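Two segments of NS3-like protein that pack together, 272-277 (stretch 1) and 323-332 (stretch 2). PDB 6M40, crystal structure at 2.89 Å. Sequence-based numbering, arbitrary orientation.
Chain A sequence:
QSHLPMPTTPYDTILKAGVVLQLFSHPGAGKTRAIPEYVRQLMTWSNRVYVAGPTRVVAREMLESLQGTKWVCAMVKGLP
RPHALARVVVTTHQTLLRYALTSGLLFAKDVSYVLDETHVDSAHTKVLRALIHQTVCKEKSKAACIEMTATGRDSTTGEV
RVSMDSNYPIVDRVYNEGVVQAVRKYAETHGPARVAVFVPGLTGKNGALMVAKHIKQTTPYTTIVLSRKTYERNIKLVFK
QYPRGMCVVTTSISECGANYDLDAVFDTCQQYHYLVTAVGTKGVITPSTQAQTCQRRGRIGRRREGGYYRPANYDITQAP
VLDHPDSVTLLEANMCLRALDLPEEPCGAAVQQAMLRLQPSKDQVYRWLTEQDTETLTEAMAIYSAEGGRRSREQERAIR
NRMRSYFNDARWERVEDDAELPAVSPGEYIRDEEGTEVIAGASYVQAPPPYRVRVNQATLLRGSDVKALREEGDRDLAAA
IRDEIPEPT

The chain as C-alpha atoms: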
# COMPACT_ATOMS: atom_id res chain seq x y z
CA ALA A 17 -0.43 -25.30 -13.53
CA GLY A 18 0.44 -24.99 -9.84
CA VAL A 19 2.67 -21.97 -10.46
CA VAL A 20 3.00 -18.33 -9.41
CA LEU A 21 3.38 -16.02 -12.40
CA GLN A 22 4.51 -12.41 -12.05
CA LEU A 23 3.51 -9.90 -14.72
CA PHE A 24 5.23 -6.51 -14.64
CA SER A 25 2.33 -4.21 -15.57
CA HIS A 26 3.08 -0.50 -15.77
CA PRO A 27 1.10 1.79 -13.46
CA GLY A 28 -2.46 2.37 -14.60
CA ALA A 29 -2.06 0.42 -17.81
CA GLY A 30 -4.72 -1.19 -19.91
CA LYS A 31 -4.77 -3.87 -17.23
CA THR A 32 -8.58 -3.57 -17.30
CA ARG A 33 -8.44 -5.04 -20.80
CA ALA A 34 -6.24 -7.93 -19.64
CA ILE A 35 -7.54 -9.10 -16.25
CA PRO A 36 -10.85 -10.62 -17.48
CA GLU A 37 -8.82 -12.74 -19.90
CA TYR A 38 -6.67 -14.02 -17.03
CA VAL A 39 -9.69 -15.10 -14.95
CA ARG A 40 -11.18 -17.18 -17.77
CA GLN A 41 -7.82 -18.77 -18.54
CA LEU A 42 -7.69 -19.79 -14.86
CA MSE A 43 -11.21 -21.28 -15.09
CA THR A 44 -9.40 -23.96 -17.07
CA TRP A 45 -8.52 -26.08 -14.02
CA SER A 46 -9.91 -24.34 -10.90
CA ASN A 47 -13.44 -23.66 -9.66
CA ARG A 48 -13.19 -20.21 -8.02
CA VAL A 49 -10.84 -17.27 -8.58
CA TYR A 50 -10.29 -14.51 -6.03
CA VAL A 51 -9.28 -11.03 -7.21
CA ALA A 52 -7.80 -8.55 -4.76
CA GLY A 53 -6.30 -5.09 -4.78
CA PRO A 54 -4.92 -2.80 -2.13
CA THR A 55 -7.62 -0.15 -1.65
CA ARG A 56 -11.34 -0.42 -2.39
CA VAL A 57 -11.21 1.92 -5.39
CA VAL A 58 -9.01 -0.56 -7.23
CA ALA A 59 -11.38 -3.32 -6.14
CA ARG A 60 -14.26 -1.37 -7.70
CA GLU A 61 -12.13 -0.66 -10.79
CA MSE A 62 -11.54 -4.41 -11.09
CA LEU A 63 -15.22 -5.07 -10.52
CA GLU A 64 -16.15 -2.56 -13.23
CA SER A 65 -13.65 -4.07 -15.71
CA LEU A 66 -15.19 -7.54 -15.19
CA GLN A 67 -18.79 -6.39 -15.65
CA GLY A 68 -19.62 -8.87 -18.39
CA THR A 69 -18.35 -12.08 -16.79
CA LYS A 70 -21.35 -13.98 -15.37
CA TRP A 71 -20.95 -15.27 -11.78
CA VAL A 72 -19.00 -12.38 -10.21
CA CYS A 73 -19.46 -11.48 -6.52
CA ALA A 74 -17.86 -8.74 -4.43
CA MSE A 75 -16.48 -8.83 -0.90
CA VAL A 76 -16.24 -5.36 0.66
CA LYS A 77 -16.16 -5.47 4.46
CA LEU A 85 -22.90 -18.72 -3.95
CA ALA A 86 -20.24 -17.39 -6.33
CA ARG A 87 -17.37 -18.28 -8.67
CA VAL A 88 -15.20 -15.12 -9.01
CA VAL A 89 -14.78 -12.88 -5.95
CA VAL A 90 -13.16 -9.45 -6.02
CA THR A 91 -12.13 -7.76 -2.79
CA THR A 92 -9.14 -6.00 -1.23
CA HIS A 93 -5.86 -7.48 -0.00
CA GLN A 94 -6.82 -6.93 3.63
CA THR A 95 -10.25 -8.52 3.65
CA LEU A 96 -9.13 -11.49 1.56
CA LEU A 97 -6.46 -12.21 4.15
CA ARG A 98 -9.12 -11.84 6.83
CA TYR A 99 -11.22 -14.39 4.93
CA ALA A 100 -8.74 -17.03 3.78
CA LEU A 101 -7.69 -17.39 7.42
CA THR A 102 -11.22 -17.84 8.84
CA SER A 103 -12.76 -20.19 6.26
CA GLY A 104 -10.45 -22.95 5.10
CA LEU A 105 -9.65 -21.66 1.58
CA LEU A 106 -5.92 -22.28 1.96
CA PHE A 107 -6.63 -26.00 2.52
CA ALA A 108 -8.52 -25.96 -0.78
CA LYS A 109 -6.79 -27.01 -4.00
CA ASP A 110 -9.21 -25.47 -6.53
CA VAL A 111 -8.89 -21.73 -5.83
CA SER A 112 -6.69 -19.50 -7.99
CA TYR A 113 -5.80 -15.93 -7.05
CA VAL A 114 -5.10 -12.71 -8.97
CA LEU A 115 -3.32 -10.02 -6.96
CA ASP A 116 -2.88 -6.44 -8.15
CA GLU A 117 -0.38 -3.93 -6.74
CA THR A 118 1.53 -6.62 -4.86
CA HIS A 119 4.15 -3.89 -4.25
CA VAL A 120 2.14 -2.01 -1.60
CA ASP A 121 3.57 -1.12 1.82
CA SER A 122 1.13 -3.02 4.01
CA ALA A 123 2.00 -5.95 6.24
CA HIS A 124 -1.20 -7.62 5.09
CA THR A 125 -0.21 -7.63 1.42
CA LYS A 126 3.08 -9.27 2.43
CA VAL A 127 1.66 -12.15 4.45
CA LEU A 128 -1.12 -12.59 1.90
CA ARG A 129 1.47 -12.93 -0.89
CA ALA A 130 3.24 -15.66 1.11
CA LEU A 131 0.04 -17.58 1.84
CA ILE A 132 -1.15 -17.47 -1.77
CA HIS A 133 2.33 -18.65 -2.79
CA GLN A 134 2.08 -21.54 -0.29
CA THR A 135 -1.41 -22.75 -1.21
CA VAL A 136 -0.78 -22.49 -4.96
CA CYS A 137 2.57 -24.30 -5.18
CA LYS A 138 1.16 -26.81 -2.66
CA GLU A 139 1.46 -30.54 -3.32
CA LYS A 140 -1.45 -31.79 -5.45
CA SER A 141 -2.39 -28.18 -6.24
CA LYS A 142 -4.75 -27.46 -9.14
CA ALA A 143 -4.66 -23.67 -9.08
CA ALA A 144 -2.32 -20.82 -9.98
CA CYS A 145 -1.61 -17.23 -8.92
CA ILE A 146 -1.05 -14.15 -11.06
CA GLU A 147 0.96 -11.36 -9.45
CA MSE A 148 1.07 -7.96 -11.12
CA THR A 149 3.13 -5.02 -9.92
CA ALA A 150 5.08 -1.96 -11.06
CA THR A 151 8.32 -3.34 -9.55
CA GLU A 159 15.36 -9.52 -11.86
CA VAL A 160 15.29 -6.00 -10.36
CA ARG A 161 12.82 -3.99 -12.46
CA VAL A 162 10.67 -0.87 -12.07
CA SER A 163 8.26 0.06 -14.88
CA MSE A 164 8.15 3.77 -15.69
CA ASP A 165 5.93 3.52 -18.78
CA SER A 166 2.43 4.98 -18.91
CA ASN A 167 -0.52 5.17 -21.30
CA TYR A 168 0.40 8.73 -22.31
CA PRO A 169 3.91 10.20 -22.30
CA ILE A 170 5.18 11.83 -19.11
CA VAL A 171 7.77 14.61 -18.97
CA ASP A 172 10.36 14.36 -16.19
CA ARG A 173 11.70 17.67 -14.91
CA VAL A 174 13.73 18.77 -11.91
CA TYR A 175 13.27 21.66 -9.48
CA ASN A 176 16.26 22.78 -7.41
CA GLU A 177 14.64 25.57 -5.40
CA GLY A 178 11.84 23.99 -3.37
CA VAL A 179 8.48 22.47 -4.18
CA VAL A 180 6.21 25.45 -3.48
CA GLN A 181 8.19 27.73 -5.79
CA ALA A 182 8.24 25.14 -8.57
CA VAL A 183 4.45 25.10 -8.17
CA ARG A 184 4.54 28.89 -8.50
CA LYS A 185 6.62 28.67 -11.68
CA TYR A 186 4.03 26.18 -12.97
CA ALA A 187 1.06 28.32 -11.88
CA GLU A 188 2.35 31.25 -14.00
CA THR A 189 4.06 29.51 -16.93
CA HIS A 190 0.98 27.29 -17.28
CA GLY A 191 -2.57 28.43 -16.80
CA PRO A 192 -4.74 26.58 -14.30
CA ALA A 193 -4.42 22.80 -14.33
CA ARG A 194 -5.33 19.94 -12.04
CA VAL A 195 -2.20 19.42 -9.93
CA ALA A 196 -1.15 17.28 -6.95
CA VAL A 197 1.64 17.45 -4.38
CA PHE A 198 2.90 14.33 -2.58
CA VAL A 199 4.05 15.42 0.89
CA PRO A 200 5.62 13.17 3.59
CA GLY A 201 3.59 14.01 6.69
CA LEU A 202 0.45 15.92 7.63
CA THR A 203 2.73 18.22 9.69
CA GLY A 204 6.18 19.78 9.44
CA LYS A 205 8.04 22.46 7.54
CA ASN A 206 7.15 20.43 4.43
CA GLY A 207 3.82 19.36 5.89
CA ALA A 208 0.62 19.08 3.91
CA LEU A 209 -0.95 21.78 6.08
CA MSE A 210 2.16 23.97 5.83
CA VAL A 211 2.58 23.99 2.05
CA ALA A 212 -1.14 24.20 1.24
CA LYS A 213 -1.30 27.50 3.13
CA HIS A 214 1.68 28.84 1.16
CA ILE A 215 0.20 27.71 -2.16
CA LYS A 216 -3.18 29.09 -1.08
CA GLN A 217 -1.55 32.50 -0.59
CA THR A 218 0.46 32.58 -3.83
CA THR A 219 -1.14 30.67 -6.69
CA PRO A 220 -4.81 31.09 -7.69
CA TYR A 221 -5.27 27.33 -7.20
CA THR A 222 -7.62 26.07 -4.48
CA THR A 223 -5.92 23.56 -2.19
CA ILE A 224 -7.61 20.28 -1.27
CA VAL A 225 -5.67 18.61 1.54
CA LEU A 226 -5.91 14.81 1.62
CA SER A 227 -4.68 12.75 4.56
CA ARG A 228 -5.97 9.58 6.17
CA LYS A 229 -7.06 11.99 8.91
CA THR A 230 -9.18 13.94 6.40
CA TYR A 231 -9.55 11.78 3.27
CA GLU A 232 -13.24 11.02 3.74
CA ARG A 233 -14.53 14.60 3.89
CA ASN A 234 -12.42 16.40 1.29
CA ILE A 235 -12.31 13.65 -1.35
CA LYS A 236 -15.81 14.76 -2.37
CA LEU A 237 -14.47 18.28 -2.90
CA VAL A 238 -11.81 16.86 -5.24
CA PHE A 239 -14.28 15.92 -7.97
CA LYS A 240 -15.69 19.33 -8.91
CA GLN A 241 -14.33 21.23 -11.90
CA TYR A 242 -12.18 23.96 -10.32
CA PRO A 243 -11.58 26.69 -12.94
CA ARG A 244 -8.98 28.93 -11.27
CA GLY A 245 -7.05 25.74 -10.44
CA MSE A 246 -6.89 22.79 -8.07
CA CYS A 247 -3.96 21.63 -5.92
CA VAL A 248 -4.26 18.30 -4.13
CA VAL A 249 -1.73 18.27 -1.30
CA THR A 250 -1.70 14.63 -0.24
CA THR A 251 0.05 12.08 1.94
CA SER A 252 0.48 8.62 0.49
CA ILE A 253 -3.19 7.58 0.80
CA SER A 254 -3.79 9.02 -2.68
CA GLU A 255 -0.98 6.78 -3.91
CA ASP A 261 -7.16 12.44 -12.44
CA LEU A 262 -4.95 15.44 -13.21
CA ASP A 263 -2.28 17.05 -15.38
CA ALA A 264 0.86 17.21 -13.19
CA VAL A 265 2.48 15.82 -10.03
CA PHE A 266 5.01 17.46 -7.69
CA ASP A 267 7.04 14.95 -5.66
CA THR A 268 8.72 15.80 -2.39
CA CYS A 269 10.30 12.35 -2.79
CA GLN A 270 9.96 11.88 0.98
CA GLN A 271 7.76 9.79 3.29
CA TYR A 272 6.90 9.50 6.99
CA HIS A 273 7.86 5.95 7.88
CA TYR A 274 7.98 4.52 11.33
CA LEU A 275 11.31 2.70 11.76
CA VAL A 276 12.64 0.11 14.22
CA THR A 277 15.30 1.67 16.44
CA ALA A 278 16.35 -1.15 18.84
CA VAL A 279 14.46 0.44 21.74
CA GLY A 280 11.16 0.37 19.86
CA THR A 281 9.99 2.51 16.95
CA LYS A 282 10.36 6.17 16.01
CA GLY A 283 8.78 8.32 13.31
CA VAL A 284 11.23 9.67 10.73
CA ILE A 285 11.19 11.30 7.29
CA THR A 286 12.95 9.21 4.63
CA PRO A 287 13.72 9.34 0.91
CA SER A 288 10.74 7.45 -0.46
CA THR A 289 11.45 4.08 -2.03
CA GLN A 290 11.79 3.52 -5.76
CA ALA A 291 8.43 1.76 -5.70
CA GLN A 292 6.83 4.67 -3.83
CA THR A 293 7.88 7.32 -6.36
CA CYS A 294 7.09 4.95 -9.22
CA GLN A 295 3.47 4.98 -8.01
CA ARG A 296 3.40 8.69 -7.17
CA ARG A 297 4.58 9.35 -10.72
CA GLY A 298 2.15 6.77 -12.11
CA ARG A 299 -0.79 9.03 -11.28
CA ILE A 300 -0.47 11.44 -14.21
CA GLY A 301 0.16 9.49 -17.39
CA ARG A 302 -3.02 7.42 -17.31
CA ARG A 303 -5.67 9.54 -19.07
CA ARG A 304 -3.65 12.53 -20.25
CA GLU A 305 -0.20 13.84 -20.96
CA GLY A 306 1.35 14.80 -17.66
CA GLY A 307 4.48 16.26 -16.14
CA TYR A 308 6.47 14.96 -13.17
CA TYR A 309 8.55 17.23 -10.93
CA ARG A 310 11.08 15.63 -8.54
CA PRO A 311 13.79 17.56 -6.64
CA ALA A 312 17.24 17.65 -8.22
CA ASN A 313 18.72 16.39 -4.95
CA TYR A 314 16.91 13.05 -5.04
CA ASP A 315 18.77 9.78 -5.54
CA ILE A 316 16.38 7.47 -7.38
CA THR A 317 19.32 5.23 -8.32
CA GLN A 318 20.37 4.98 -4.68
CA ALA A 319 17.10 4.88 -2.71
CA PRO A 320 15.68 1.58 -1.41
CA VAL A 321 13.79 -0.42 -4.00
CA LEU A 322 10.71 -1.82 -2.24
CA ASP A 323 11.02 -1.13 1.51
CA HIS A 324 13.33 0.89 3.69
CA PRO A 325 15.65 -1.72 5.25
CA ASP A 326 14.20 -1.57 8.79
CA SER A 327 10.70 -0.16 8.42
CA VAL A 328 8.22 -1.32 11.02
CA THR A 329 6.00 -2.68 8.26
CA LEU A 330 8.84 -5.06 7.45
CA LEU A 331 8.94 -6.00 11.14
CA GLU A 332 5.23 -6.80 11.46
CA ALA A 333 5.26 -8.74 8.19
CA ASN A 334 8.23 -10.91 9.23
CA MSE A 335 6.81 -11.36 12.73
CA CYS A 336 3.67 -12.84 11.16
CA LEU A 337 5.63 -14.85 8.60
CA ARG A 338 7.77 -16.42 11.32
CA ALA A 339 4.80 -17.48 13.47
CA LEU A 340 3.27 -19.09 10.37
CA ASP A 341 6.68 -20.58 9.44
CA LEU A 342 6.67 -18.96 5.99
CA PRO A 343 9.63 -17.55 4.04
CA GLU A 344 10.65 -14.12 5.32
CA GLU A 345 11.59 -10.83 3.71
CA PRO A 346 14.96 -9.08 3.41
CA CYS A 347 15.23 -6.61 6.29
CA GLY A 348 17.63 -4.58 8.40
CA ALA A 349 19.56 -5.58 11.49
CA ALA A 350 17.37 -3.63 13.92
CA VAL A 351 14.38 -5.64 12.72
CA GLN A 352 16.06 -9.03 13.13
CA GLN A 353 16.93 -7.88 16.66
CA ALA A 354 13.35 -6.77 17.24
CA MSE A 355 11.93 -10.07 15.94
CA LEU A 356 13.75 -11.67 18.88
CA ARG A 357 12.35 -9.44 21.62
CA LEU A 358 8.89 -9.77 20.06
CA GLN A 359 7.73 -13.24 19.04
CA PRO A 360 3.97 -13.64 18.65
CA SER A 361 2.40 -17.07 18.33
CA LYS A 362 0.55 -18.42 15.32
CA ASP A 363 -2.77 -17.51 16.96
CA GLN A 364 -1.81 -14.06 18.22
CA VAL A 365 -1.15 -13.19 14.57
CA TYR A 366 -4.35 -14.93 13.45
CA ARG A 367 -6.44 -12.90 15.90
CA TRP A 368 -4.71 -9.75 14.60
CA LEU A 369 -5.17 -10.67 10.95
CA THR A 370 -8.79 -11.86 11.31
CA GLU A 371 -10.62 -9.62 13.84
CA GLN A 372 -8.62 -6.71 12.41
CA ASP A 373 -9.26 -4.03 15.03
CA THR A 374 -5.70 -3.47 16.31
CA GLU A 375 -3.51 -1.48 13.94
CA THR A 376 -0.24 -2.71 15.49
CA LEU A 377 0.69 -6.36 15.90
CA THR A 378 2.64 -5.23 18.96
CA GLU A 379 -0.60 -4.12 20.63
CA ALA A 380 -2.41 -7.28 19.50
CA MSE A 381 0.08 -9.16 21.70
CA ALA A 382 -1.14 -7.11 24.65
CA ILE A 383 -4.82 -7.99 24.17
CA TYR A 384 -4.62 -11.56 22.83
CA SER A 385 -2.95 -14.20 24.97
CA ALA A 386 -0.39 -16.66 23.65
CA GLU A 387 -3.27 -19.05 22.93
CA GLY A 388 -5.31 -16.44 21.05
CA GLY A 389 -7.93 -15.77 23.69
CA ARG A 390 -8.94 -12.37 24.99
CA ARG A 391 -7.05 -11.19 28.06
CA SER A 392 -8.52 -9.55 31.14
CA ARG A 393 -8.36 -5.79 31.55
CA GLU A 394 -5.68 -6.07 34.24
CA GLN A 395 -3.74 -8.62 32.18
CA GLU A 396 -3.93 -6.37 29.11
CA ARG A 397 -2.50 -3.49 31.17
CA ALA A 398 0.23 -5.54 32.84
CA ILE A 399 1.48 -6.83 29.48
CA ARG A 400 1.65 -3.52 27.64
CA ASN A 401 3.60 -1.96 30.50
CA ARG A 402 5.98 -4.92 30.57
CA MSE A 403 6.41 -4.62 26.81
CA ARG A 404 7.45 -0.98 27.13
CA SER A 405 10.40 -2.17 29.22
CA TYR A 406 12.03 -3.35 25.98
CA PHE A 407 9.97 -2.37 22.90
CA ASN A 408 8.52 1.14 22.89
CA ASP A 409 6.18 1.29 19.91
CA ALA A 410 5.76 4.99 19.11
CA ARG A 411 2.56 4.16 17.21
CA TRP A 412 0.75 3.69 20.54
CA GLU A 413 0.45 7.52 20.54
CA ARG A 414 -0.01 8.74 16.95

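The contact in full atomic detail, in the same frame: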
# COMPACT_ATOMS: atom_id res chain seq x y z
N TYR A 272 6.89 9.57 5.53
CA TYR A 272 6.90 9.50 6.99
C TYR A 272 6.73 8.04 7.40
O TYR A 272 5.65 7.59 7.79
CB TYR A 272 5.80 10.41 7.60
CG TYR A 272 5.77 10.45 9.11
CD1 TYR A 272 6.80 11.06 9.82
CD2 TYR A 272 4.71 9.91 9.82
CE1 TYR A 272 6.78 11.11 11.20
CE2 TYR A 272 4.68 9.95 11.21
CZ TYR A 272 5.72 10.56 11.89
OH TYR A 272 5.70 10.60 13.27
N HIS A 273 7.83 7.29 7.32
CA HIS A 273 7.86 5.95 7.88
C HIS A 273 7.89 6.01 9.40
O HIS A 273 8.28 7.01 10.01
CB HIS A 273 9.09 5.17 7.43
CG HIS A 273 9.17 4.91 5.97
ND1 HIS A 273 9.85 5.73 5.09
CD2 HIS A 273 8.70 3.88 5.22
CE1 HIS A 273 9.77 5.24 3.87
NE2 HIS A 273 9.07 4.12 3.92
N TYR A 274 7.49 4.90 10.02
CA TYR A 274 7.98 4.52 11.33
C TYR A 274 9.06 3.46 11.14
O TYR A 274 8.94 2.60 10.26
CB TYR A 274 6.84 4.00 12.22
CG TYR A 274 6.02 5.11 12.86
CD1 TYR A 274 6.50 5.80 13.96
CD2 TYR A 274 4.76 5.46 12.37
CE1 TYR A 274 5.76 6.82 14.56
CE2 TYR A 274 4.02 6.47 12.96
CZ TYR A 274 4.52 7.14 14.05
OH TYR A 274 3.79 8.15 14.65
N LEU A 275 10.13 3.55 11.93
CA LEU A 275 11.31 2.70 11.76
C LEU A 275 11.66 2.05 13.09
O LEU A 275 11.43 2.62 14.16
CB LEU A 275 12.53 3.52 11.25
CG LEU A 275 12.34 4.17 9.88
CD1 LEU A 275 13.48 5.11 9.47
CD2 LEU A 275 12.17 3.08 8.82
N VAL A 276 12.23 0.84 13.02
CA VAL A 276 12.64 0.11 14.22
C VAL A 276 14.01 0.61 14.66
O VAL A 276 14.96 0.63 13.87
CB VAL A 276 12.67 -1.40 13.95
CG1 VAL A 276 13.01 -2.15 15.23
CG2 VAL A 276 11.35 -1.89 13.37
N THR A 277 14.12 0.97 15.95
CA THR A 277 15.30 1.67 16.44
C THR A 277 16.08 0.92 17.52
O THR A 277 17.02 1.47 18.07
CB THR A 277 14.91 3.05 16.99
OG1 THR A 277 14.26 2.89 18.25
CG2 THR A 277 13.99 3.76 16.03
N ASP A 323 11.27 -1.51 0.12
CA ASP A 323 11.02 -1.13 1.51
C ASP A 323 12.31 -0.59 2.11
O ASP A 323 13.40 -1.09 1.80
CB ASP A 323 10.50 -2.33 2.34
CG ASP A 323 8.99 -2.30 2.57
OD1 ASP A 323 8.52 -1.53 3.43
OD2 ASP A 323 8.27 -3.06 1.89
N HIS A 324 12.19 0.44 2.93
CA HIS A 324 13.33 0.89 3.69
C HIS A 324 13.82 -0.26 4.58
O HIS A 324 13.00 -0.96 5.17
CB HIS A 324 12.97 2.10 4.55
CG HIS A 324 14.11 2.64 5.35
ND1 HIS A 324 14.65 1.96 6.42
CD2 HIS A 324 14.83 3.79 5.23
CE1 HIS A 324 15.64 2.67 6.93
NE2 HIS A 324 15.77 3.78 6.23
N PRO A 325 15.13 -0.45 4.70
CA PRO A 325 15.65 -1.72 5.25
C PRO A 325 15.08 -2.13 6.60
O PRO A 325 14.96 -3.34 6.86
CB PRO A 325 17.17 -1.47 5.34
CG PRO A 325 17.37 0.01 4.97
CD PRO A 325 16.21 0.38 4.13
N ASP A 326 14.75 -1.20 7.49
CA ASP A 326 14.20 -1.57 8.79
C ASP A 326 12.98 -0.70 9.09
O ASP A 326 12.90 0.01 10.09
CB ASP A 326 15.27 -1.48 9.89
CG ASP A 326 16.13 -0.26 9.77
OD1 ASP A 326 15.58 0.83 9.56
OD2 ASP A 326 17.36 -0.39 9.90
N SER A 327 12.00 -0.77 8.18
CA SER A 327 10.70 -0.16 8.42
C SER A 327 9.83 -1.10 9.24
O SER A 327 9.88 -2.33 9.10
CB SER A 327 10.01 0.19 7.11
OG SER A 327 9.53 -0.96 6.44
N VAL A 328 9.03 -0.51 10.13
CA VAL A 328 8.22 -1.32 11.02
C VAL A 328 7.18 -2.15 10.28
O VAL A 328 6.68 -3.13 10.83
CB VAL A 328 7.52 -0.46 12.08
CG1 VAL A 328 6.55 0.50 11.43
CG2 VAL A 328 6.81 -1.35 13.10
N THR A 329 6.84 -1.78 9.04
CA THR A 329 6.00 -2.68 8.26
C THR A 329 6.74 -3.95 7.91
O THR A 329 6.14 -5.03 7.85
CB THR A 329 5.50 -2.00 6.99
OG1 THR A 329 6.58 -1.36 6.30
CG2 THR A 329 4.41 -0.98 7.31
N LEU A 330 8.06 -3.86 7.73
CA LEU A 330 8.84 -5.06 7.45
C LEU A 330 9.02 -5.89 8.72
O LEU A 330 9.19 -7.11 8.65
CB LEU A 330 10.18 -4.68 6.85
CG LEU A 330 10.85 -5.67 5.90
CD1 LEU A 330 9.92 -6.22 4.83
CD2 LEU A 330 12.03 -4.97 5.24
N LEU A 331 8.94 -5.25 9.89
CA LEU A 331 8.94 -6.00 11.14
C LEU A 331 7.64 -6.78 11.32
O LEU A 331 7.67 -7.99 11.55
CB LEU A 331 9.19 -5.06 12.32
CG LEU A 331 8.95 -5.65 13.72
CD1 LEU A 331 9.90 -6.80 14.01
CD2 LEU A 331 9.07 -4.57 14.78
N GLU A 332 6.49 -6.10 11.21
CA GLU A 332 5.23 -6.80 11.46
C GLU A 332 4.99 -7.89 10.43
O GLU A 332 4.43 -8.95 10.77
CB GLU A 332 4.07 -5.80 11.48
CG GLU A 332 4.35 -4.56 12.34
CD GLU A 332 3.13 -3.85 12.88
OE1 GLU A 332 2.25 -3.46 12.09
OE2 GLU A 332 3.07 -3.64 14.11

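Strand 272-276 meets the loop that leads into helix 328-332, and the two are tied by a single beta bridge centred on Leu275 and Ser327, whose CA atoms lie 4.4 Å apart. Two backbone hydrogen bonds bracket this pair: Val276 N donates to Asp326 O (3.1 Å), and Val328 N donates to Tyr274 O (3.1 Å, almost perfectly linear). Because Ser327 is the N-cap residue, Val328 N belongs to the first turn of the helix, where no carbonyl of a preceding turn is available to it; the strand supplies the acceptor instead.

Val276 has the most surface covered by the other stretch. Its CA-to-CB bond runs sideways, and Val276 CG2 lies beside the start of the helix, 4.0 Å from Val328 CA and 3.8 Å from Leu331 CD2, so a compact branched side chain fills the space beside the first helical turn. Leu331 points toward the strand from one turn further along.

Leu275 comes next. Its CA-to-CB bond points away overall, but the m, t rotamer brings Leu275 CD2 back over the loop, 3.6 Å from Ser327 CA and 3.4 Å from Asp326 O. Leu275 CD2 also lies over one face of the His324 ring, 4.0 Å from the ring centroid, a CH-pi contact. A weak hydrogen bond from Asp326 N to His324 ND1 (3.3 Å) links that ring to its own loop.

Val328, the third large contributor, sets its CG1 3.6 Å from Tyr274 CB; the apolar base of Tyr274 makes this contact while its ring leads away, and Tyr272 OH gives a weak hydrogen bond to Tyr274 OH (3.4 Å). Buried His273 points toward the loop and presents one ring face to His324 CB, with His273 NE2 4.4 Å from that atom. Together the two stretches bury 423 Å², with apolar side chains, His324 and Asp326 packed beside the backbone bridge.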